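Local coordinates for protein putative immunoglobulin A1 protease (Bacteroides ovatus, PDB 3N6Z) that has no established function but is regarded as a putative immunoglobulin A1 protease, a hydrolase, and folds as a parallel beta-helix, at residues 101-107 with 129-134; 168-174 with 202-208; 345-349 with 359-363. One frame throughout, in Å; residues are numbered along the deposited sequence.

Contact 1 of 3, residues 101-107 with 129-134; sequences DFDGDSH and DCRNVG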
loop_
_atom_site.group_PDB
_atom_site.type_symbol
_atom_site.label_atom_id
_atom_site.label_comp_id
_atom_site.label_asym_id
_atom_site.label_seq_id
_atom_site.Cartn_x
_atom_site.Cartn_y
_atom_site.Cartn_z
ATOM N N ASP A 101 15.158 -0.647 -5.163
ATOM C CA ASP A 101 15.213 0.451 -4.198
ATOM C C ASP A 101 14.698 1.683 -4.923
ATOM O O ASP A 101 15.282 2.111 -5.892
ATOM C CB ASP A 101 16.633 0.682 -3.658
ATOM C CG ASP A 101 16.645 1.658 -2.521
ATOM O OD1 ASP A 101 16.642 2.867 -2.805
ATOM O OD2 ASP A 101 16.618 1.222 -1.354
ATOM N N PHE A 102 13.601 2.245 -4.424
ATOM C CA PHE A 102 12.951 3.388 -5.041
ATOM C C PHE A 102 12.794 4.507 -4.013
ATOM O O PHE A 102 12.188 4.309 -2.960
ATOM C CB PHE A 102 11.573 2.974 -5.588
ATOM C CG PHE A 102 10.904 4.045 -6.429
ATOM C CD1 PHE A 102 10.161 5.047 -5.843
ATOM C CD2 PHE A 102 11.076 4.060 -7.805
ATOM C CE1 PHE A 102 9.554 6.032 -6.601
ATOM C CE2 PHE A 102 10.512 5.034 -8.570
ATOM C CZ PHE A 102 9.727 6.017 -7.961
ATOM N N ASP A 103 13.357 5.666 -4.326
ATOM C CA ASP A 103 13.225 6.855 -3.490
ATOM C C ASP A 103 12.542 7.944 -4.305
ATOM O O ASP A 103 13.109 8.458 -5.259
ATOM C CB ASP A 103 14.607 7.315 -3.007
ATOM C CG ASP A 103 14.546 8.513 -2.080
ATOM O OD1 ASP A 103 13.436 8.909 -1.640
ATOM O OD2 ASP A 103 15.645 9.036 -1.768
ATOM N N GLY A 104 11.331 8.305 -3.923
ATOM C CA GLY A 104 10.622 9.370 -4.599
ATOM C C GLY A 104 11.161 10.756 -4.276
ATOM O O GLY A 104 10.759 11.720 -4.902
ATOM N N ASP A 105 11.987 10.852 -3.233
ATOM C CA ASP A 105 12.550 12.135 -2.789
ATOM C C ASP A 105 11.458 13.198 -2.605
ATOM O O ASP A 105 11.657 14.368 -2.956
ATOM C CB ASP A 105 13.664 12.623 -3.723
ATOM C CG ASP A 105 14.485 13.764 -3.118
ATOM O OD1 ASP A 105 14.619 13.820 -1.870
ATOM O OD2 ASP A 105 15.006 14.571 -3.898
ATOM N N SER A 106 10.325 12.775 -2.044
ATOM C CA SER A 106 9.211 13.663 -1.695
ATOM C C SER A 106 8.515 14.283 -2.908
ATOM O O SER A 106 7.973 15.388 -2.841
ATOM C CB SER A 106 9.644 14.738 -0.679
ATOM O OG SER A 106 10.227 14.109 0.453
ATOM N N HIS A 107 8.509 13.542 -4.002
ATOM C CA HIS A 107 7.761 13.878 -5.196
ATOM C C HIS A 107 6.537 12.979 -5.338
ATOM O O HIS A 107 6.400 11.944 -4.663
ATOM C CB HIS A 107 8.640 13.766 -6.450
ATOM C CG HIS A 107 9.832 14.654 -6.424
ATOM N ND1 HIS A 107 9.765 16.004 -6.667
ATOM C CD2 HIS A 107 11.128 14.377 -6.182
ATOM C CE1 HIS A 107 10.984 16.517 -6.566
ATOM N NE2 HIS A 107 11.828 15.555 -6.280
ATOM N N ASP A 129 12.792 -1.689 -1.138
ATOM C CA ASP A 129 12.263 -0.530 -0.425
ATOM C C ASP A 129 11.627 0.461 -1.396
ATOM O O ASP A 129 12.185 0.729 -2.479
ATOM C CB ASP A 129 13.369 0.219 0.344
ATOM C CG ASP A 129 13.886 -0.542 1.542
ATOM O OD1 ASP A 129 14.790 -1.387 1.383
ATOM O OD2 ASP A 129 13.309 -0.324 2.624
ATOM N N CYS A 130 10.518 1.054 -0.982
ATOM C CA CYS A 130 9.964 2.218 -1.637
ATOM C C CYS A 130 9.734 3.254 -0.548
ATOM O O CYS A 130 9.059 2.961 0.462
ATOM C CB CYS A 130 8.659 1.862 -2.332
ATOM S SG CYS A 130 7.824 3.261 -3.119
ATOM N N ARG A 131 10.249 4.462 -0.746
ATOM C CA ARG A 131 10.117 5.512 0.241
ATOM C C ARG A 131 9.889 6.859 -0.402
ATOM O O ARG A 131 10.333 7.119 -1.528
ATOM C CB ARG A 131 11.347 5.574 1.157
ATOM C CG ARG A 131 12.668 5.875 0.436
ATOM C CD ARG A 131 13.898 5.728 1.388
ATOM N NE ARG A 131 15.177 5.765 0.677
ATOM C CZ ARG A 131 15.564 4.831 -0.189
ATOM N NH1 ARG A 131 14.741 3.840 -0.503
ATOM N NH2 ARG A 131 16.738 4.930 -0.810
ATOM N N ASN A 132 9.243 7.729 0.357
ATOM C CA ASN A 132 9.148 9.139 0.016
ATOM C C ASN A 132 8.500 9.426 -1.346
ATOM O O ASN A 132 8.950 10.317 -2.067
ATOM C CB ASN A 132 10.518 9.835 0.101
ATOM C CG ASN A 132 11.280 9.499 1.371
ATOM O OD1 ASN A 132 10.712 9.545 2.456
ATOM N ND2 ASN A 132 12.571 9.165 1.232
ATOM N N VAL A 133 7.422 8.705 -1.674
ATOM C CA VAL A 133 6.656 8.990 -2.892
ATOM C C VAL A 133 5.159 9.012 -2.592
ATOM O O VAL A 133 4.664 8.204 -1.802
ATOM C CB VAL A 133 7.001 8.002 -4.045
ATOM C CG1 VAL A 133 6.515 6.564 -3.750
ATOM C CG2 VAL A 133 6.455 8.491 -5.389
ATOM N N GLY A 134 4.439 9.896 -3.276
ATOM C CA GLY A 134 2.994 9.876 -3.307
ATOM C C GLY A 134 2.480 9.523 -4.674
ATOM O O GLY A 134 3.076 9.910 -5.679
HETATM O O HOH W 1 16.240 -1.377 -0.800
HETATM O O HOH W 2 17.791 7.316 -1.223
#
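Strand 101-105 runs beside strand 129-131 with an axis separation of 4.8 Å and an angle of 1° between their directions, the parallel pairing of successive coils in a beta-helix. The register is set by Asp101 with Asp129, Phe102 with Cys130 and Asp103 with Arg131. Phe102 N donates to Asp129 O (2.8 Å), Phe102 O accepts from Arg131 N (2.9 Å) and Gly104 N donates to Arg131 O (2.9 Å). Both chains then turn a corner. A type I' turn from Gly104 to His107, closed by His107 N to Gly104 O (3.0 Å), lies beside Asn132, which is in the left-handed helical region; Ser106 N reaches Asn132 O at 2.8 Å. Gly104 suits this spot, since an ideal CB would sit 2.4 Å from Asn132 O and clash.

Phe102 and Cys130 share the buried face, with Phe102 CD1 4.0 Å from Cys130 SG; Phe102 CE1 also meets Val133 CB at 4.1 Å. The other face is charged. Arg131 NH2 forms a salt bridge with Asp101 OD1 (2.9 Å), and one water joins Asp103 OD2 to Arg131 NH2. Another water bridges Asp101 OD2 and Asp129 OD1, carboxylate oxygens 4.2 Å apart, while Asp129 also pairs with Arg167 of the next coil. Asp103 OD1 accepts from Asn132 ND2 (3.0 Å) and from Asp105 N (2.9 Å), the latter an Asx turn.

The two faces thus divide by chemistry: apolar groups fill the interior of the coil, while on the other face Arg131 and Arg167 offset carboxylates and two waters bridge polar atoms.

Contact 2 of 3, residues 168-174 with 202-208; sequences IVNCYTT and KNCYSNA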
loop_
_atom_site.group_PDB
_atom_site.type_symbol
_atom_site.label_atom_id
_atom_site.label_comp_id
_atom_site.label_asym_id
_atom_site.label_seq_id
_atom_site.Cartn_x
_atom_site.Cartn_y
_atom_site.Cartn_z
ATOM N N ILE A 168 7.566 -0.269 2.614
ATOM C CA ILE A 168 7.033 0.974 2.061
ATOM C C ILE A 168 6.956 1.952 3.216
ATOM O O ILE A 168 6.260 1.709 4.214
ATOM C CB ILE A 168 5.654 0.791 1.388
ATOM C CG1 ILE A 168 5.801 -0.129 0.162
ATOM C CG2 ILE A 168 5.056 2.158 1.007
ATOM C CD1 ILE A 168 4.468 -0.517 -0.508
ATOM N N VAL A 169 7.652 3.089 3.089
ATOM C CA VAL A 169 7.827 4.036 4.182
ATOM C C VAL A 169 7.639 5.484 3.654
ATOM O O VAL A 169 8.211 5.851 2.612
ATOM C CB VAL A 169 9.223 3.831 4.833
ATOM C CG1 VAL A 169 9.428 4.772 5.988
ATOM C CG2 VAL A 169 9.385 2.370 5.299
ATOM N N ASN A 170 6.915 6.309 4.398
ATOM C CA ASN A 170 6.744 7.722 4.031
ATOM C C ASN A 170 6.136 7.861 2.631
ATOM O O ASN A 170 6.624 8.640 1.803
ATOM C CB ASN A 170 8.047 8.539 4.102
ATOM C CG ASN A 170 8.842 8.321 5.353
ATOM O OD1 ASN A 170 8.328 8.045 6.437
ATOM N ND2 ASN A 170 10.163 8.446 5.197
ATOM N N CYS A 171 5.088 7.084 2.363
ATOM C CA CYS A 171 4.412 7.119 1.079
ATOM C C CYS A 171 2.911 7.338 1.253
ATOM O O CYS A 171 2.359 7.101 2.323
ATOM C CB CYS A 171 4.647 5.829 0.278
ATOM S SG CYS A 171 6.345 5.547 -0.210
ATOM N N TYR A 172 2.242 7.721 0.176
ATOM C CA TYR A 172 0.800 7.833 0.190
ATOM C C TYR A 172 0.215 7.547 -1.157
ATOM O O TYR A 172 0.908 7.620 -2.186
ATOM C CB TYR A 172 0.350 9.196 0.718
ATOM C CG TYR A 172 0.442 10.384 -0.229
ATOM C CD1 TYR A 172 -0.642 10.742 -1.014
ATOM C CD2 TYR A 172 1.562 11.210 -0.233
ATOM C CE1 TYR A 172 -0.614 11.910 -1.798
ATOM C CE2 TYR A 172 1.613 12.367 -1.033
ATOM C CZ TYR A 172 0.520 12.717 -1.784
ATOM O OH TYR A 172 0.545 13.884 -2.530
ATOM N N THR A 173 -1.070 7.200 -1.152
ATOM C CA THR A 173 -1.838 6.998 -2.367
ATOM C C THR A 173 -3.208 7.636 -2.298
ATOM O O THR A 173 -3.839 7.725 -1.230
ATOM C CB THR A 173 -2.014 5.513 -2.741
ATOM O OG1 THR A 173 -2.866 4.895 -1.785
ATOM C CG2 THR A 173 -0.667 4.773 -2.774
ATOM N N THR A 174 -3.652 8.081 -3.455
ATOM C CA THR A 174 -5.038 8.540 -3.686
ATOM C C THR A 174 -5.493 7.970 -5.015
ATOM O O THR A 174 -4.674 7.624 -5.879
ATOM C CB THR A 174 -5.180 10.086 -3.657
ATOM O OG1 THR A 174 -4.928 10.652 -4.959
ATOM C CG2 THR A 174 -4.228 10.740 -2.610
ATOM N N LYS A 202 5.076 1.731 6.969
ATOM C CA LYS A 202 5.283 2.680 8.057
ATOM C C LYS A 202 5.151 4.119 7.574
ATOM O O LYS A 202 5.732 4.467 6.541
ATOM C CB LYS A 202 6.679 2.472 8.656
ATOM C CG LYS A 202 7.043 3.439 9.801
ATOM C CD LYS A 202 8.424 3.187 10.374
ATOM C CE LYS A 202 8.689 4.128 11.540
ATOM N NZ LYS A 202 7.700 3.925 12.653
ATOM N N ASN A 203 4.454 4.962 8.347
ATOM C CA ASN A 203 4.319 6.371 8.031
ATOM C C ASN A 203 3.736 6.576 6.617
ATOM O O ASN A 203 4.301 7.288 5.784
ATOM C CB ASN A 203 5.650 7.129 8.223
ATOM C CG ASN A 203 5.866 7.564 9.672
ATOM O OD1 ASN A 203 4.942 8.087 10.336
ATOM N ND2 ASN A 203 7.064 7.319 10.172
ATOM N N CYS A 204 2.593 5.949 6.405
ATOM C CA CYS A 204 1.858 6.046 5.147
ATOM C C CYS A 204 0.407 6.376 5.362
ATOM O O CYS A 204 -0.170 6.099 6.396
ATOM C CB CYS A 204 1.910 4.730 4.339
ATOM S SG CYS A 204 3.577 4.262 3.787
ATOM N N TYR A 205 -0.208 6.996 4.376
ATOM C CA TYR A 205 -1.658 7.148 4.362
ATOM C C TYR A 205 -2.226 6.877 2.967
ATOM O O TYR A 205 -1.510 6.871 1.956
ATOM C CB TYR A 205 -2.095 8.542 4.867
ATOM C CG TYR A 205 -1.812 9.708 3.952
ATOM C CD1 TYR A 205 -0.613 10.383 4.029
ATOM C CD2 TYR A 205 -2.754 10.158 3.031
ATOM C CE1 TYR A 205 -0.340 11.480 3.202
ATOM C CE2 TYR A 205 -2.518 11.273 2.223
ATOM C CZ TYR A 205 -1.298 11.932 2.300
ATOM O OH TYR A 205 -1.016 13.027 1.484
ATOM N N SER A 206 -3.531 6.658 2.929
ATOM C CA SER A 206 -4.245 6.564 1.679
ATOM C C SER A 206 -5.620 7.178 1.775
ATOM O O SER A 206 -6.279 7.069 2.818
ATOM C CB SER A 206 -4.381 5.111 1.251
ATOM O OG SER A 206 -4.991 4.953 -0.016
ATOM N N ASN A 207 -6.032 7.817 0.676
ATOM C CA ASN A 207 -7.392 8.252 0.429
ATOM C C ASN A 207 -8.015 7.536 -0.794
ATOM O O ASN A 207 -9.051 7.967 -1.356
ATOM C CB ASN A 207 -7.404 9.772 0.243
ATOM C CG ASN A 207 -8.792 10.303 0.062
ATOM O OD1 ASN A 207 -9.752 9.695 0.538
ATOM N ND2 ASN A 207 -8.916 11.422 -0.636
ATOM N N ALA A 208 -7.430 6.431 -1.230
ATOM C CA ALA A 208 -7.990 5.701 -2.365
ATOM C C ALA A 208 -9.263 4.970 -1.990
ATOM O O ALA A 208 -9.348 4.469 -0.885
ATOM C CB ALA A 208 -6.948 4.710 -2.870
HETATM O O HOH W 3 9.251 6.456 8.618
#
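Lys202 opens the parallel pairing of two further beta-helix coils: its N donates to Ile168 O (3.0 Å) and its O accepts from Asn170 N (3.1 Å), while its NZ turns off to Glu235. At Asn203 the chain rounds a corner, matching Asn170, and both residues have positive phi and psi. A water bridges Asn170 OD1 and Asn203 ND2, Asn203 OD1 is hydrogen-bonded to Trp349 NE1, and Asn170 ND2 to Asn132 OD1. Cys204 SG accepts from Cys171 N (3.5 Å) and packs against Ile168 CG2 (3.8 Å).

Strands 172-174 and 204-206 then run 4.8 Å apart, 4° from exactly parallel. Tyr205 N donates to Cys171 O (3.3 Å), and Thr173 N to Tyr205 O (3.2 Å). The Tyr172 and Tyr205 rings are nearly parallel (6°, centroids 4.7 Å apart) but slid so far that they barely overlap; Tyr172 CB instead sits 3.5 Å from the Tyr205 ring centroid, a CH-pi contact. Tyr172 OH and Tyr205 OH hydrogen-bond with Glu363 N and Ser362 OG, respectively. Ser206 OG lies 2.8 Å from Thr173 OG1 and accepts from Ala208 N (3.1 Å), an ST turn. Asn207 N closes the pairing on Thr173 O (2.9 Å).

Identical Asn-Cys-Tyr triplets at equivalent coil positions therefore place like on like, giving asparagine at the corner, cysteine over cysteine (Cys204 SG against Cys171 N and CB), and ring beside ring.

Contact 3 of 3, residues 345-349 with 359-363; sequences NPNLW and FQWSE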
loop_
_atom_site.group_PDB
_atom_site.type_symbol
_atom_site.label_atom_id
_atom_site.label_comp_id
_atom_site.label_asym_id
_atom_site.label_seq_id
_atom_site.Cartn_x
_atom_site.Cartn_y
_atom_site.Cartn_z
ATOM N N ASN A 345 4.955 11.680 13.703
ATOM C CA ASN A 345 6.217 12.265 13.266
ATOM C C ASN A 345 5.958 13.691 12.802
ATOM O O ASN A 345 5.596 13.924 11.650
ATOM C CB ASN A 345 6.910 11.461 12.156
ATOM C CG ASN A 345 8.234 12.083 11.756
ATOM O OD1 ASN A 345 8.606 13.120 12.295
ATOM N ND2 ASN A 345 8.922 11.475 10.801
ATOM N N PRO A 346 6.138 14.667 13.698
ATOM C CA PRO A 346 5.837 16.053 13.357
ATOM C C PRO A 346 6.718 16.666 12.253
ATOM O O PRO A 346 6.359 17.695 11.691
ATOM C CB PRO A 346 6.093 16.784 14.674
ATOM C CG PRO A 346 5.908 15.791 15.696
ATOM C CD PRO A 346 6.351 14.485 15.146
ATOM N N ASN A 347 7.851 16.031 11.964
ATOM C CA ASN A 347 8.685 16.436 10.821
ATOM C C ASN A 347 8.139 16.008 9.456
ATOM O O ASN A 347 8.571 16.536 8.436
ATOM C CB ASN A 347 10.110 15.902 11.008
ATOM C CG ASN A 347 10.793 16.470 12.252
ATOM O OD1 ASN A 347 10.617 17.641 12.597
ATOM N ND2 ASN A 347 11.573 15.631 12.930
ATOM N N LEU A 348 7.206 15.042 9.445
ATOM C CA LEU A 348 6.617 14.473 8.234
ATOM C C LEU A 348 5.182 14.927 8.046
ATOM O O LEU A 348 4.805 15.386 6.977
ATOM C CB LEU A 348 6.665 12.934 8.283
ATOM C CG LEU A 348 5.954 12.187 7.163
ATOM C CD1 LEU A 348 6.599 12.510 5.808
ATOM C CD2 LEU A 348 5.943 10.670 7.465
ATOM N N TRP A 349 4.385 14.745 9.102
ATOM C CA TRP A 349 2.954 14.956 9.039
ATOM C C TRP A 349 2.585 16.415 9.328
ATOM O O TRP A 349 3.284 17.126 10.068
ATOM C CB TRP A 349 2.251 14.058 10.018
ATOM C CG TRP A 349 2.412 12.585 9.812
ATOM C CD1 TRP A 349 3.314 11.775 10.432
ATOM C CD2 TRP A 349 1.585 11.726 9.010
ATOM N NE1 TRP A 349 3.102 10.460 10.068
ATOM C CE2 TRP A 349 2.044 10.406 9.201
ATOM C CE3 TRP A 349 0.480 11.948 8.174
ATOM C CZ2 TRP A 349 1.452 9.311 8.583
ATOM C CZ3 TRP A 349 -0.100 10.876 7.550
ATOM C CH2 TRP A 349 0.384 9.571 7.759
ATOM N N PHE A 359 1.210 14.816 4.390
ATOM C CA PHE A 359 2.609 15.082 4.617
ATOM C C PHE A 359 2.893 16.535 4.322
ATOM O O PHE A 359 2.193 17.176 3.529
ATOM C CB PHE A 359 3.528 14.214 3.730
ATOM C CG PHE A 359 3.374 12.717 3.912
ATOM C CD1 PHE A 359 2.984 12.134 5.099
ATOM C CD2 PHE A 359 3.693 11.899 2.849
ATOM C CE1 PHE A 359 2.906 10.758 5.220
ATOM C CE2 PHE A 359 3.655 10.521 2.959
ATOM C CZ PHE A 359 3.228 9.967 4.144
ATOM N N GLN A 360 3.999 17.012 4.873
ATOM C CA GLN A 360 4.417 18.386 4.619
ATOM C C GLN A 360 4.687 18.628 3.137
ATOM O O GLN A 360 4.511 19.742 2.653
ATOM C CB GLN A 360 5.601 18.715 5.501
ATOM C CG GLN A 360 5.099 18.870 6.944
ATOM C CD GLN A 360 6.160 19.061 7.953
ATOM O OE1 GLN A 360 7.174 19.697 7.680
ATOM N NE2 GLN A 360 5.949 18.502 9.157
ATOM N N TRP A 361 5.063 17.570 2.410
ATOM C CA TRP A 361 5.350 17.621 0.976
ATOM C C TRP A 361 4.231 17.084 0.072
ATOM O O TRP A 361 4.386 17.050 -1.134
ATOM C CB TRP A 361 6.640 16.886 0.690
ATOM C CG TRP A 361 6.766 15.504 1.204
ATOM C CD1 TRP A 361 7.353 15.140 2.363
ATOM C CD2 TRP A 361 6.354 14.270 0.557
ATOM N NE1 TRP A 361 7.323 13.763 2.509
ATOM C CE2 TRP A 361 6.752 13.209 1.400
ATOM C CE3 TRP A 361 5.736 13.967 -0.660
ATOM C CZ2 TRP A 361 6.523 11.859 1.078
ATOM C CZ3 TRP A 361 5.513 12.648 -0.983
ATOM C CH2 TRP A 361 5.905 11.602 -0.103
ATOM N N SER A 362 3.094 16.677 0.633
ATOM C CA SER A 362 1.976 16.200 -0.169
ATOM C C SER A 362 1.510 17.272 -1.125
ATOM O O SER A 362 1.502 18.473 -0.786
ATOM C CB SER A 362 0.815 15.722 0.717
ATOM O OG SER A 362 1.178 14.608 1.528
ATOM N N GLU A 363 1.147 16.848 -2.330
ATOM C CA GLU A 363 0.566 17.759 -3.300
ATOM C C GLU A 363 -0.756 18.323 -2.760
ATOM O O GLU A 363 -1.556 17.619 -2.126
ATOM C CB GLU A 363 0.355 17.083 -4.654
ATOM C CG GLU A 363 -0.001 18.098 -5.720
ATOM C CD GLU A 363 -0.150 17.538 -7.098
ATOM O OE1 GLU A 363 -1.086 16.750 -7.308
ATOM O OE2 GLU A 363 0.609 17.966 -7.996
ATOM O OXT GLU A 363 -1.032 19.527 -2.960
#
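A type I beta turn from Phe359 to Ser362, just before the C-terminal residue, packs on the loop that leaves helix 334-344; the two join through a short antiparallel pairing of Trp349 with Phe359 (CA-CA 4.4 Å, non-hydrogen-bonded). Phe359, Leu348 and Gln360 bury the most surface, 81, 80 and 76 Å².

Phe359 touches two partners. Leu348 CD1 stands 3.9 Å from its ring centroid, 21° off the normal, a CH-pi contact over the face. Toward Trp349 the same ring presents its edge: the planes meet at 70° with centroids 5.0 Å apart, a T-shaped pair in which Phe359 CE1 comes within 3.8 Å of Trp349 CH2. The Trp349 indole is also tied by NE1 to Asn203 of the beta-helix.

Leu348 reaches on to the indole of Trp361 (CD1 to NE1, 3.6 Å), so one methyl touches both aromatic side chains. Its carbonyl is used as well, Leu348 O accepting from Gln360 N at 2.8 Å.

Gln360 supplies the polar part from an exposed position. Its amide NE2 donates to Trp349 O at 3.1 Å with a nearly straight 169° angle, and weakly to Pro346 O at 2.7 Å and 120°.

In the fold
Contacts 1 and 2 join successive coils of the same parallel beta-helix. Their centres are about 11 Å apart, and they meet directly through Cys130 O and Val169 N (3.0 Å) and, at the corner, Asn132 OD1 and Asn170 ND2 (3.0 Å). Contact 3, the chain's end, lies against that corner, its centre about 14 Å from contact 1 and about 11 Å from contact 2. Trp361 spans both, with CH2 3.6 Å from Asn132 C and CZ2 3.3 Å from Asn170 O. Toward contact 2 the link is polar too: Tyr205 OH to Ser362 OG is 2.7 Å, Asn203 OD1 to Trp349 NE1 3.0 Å. The C-terminal segment thus covers several coils at once; these contacts identify no active site.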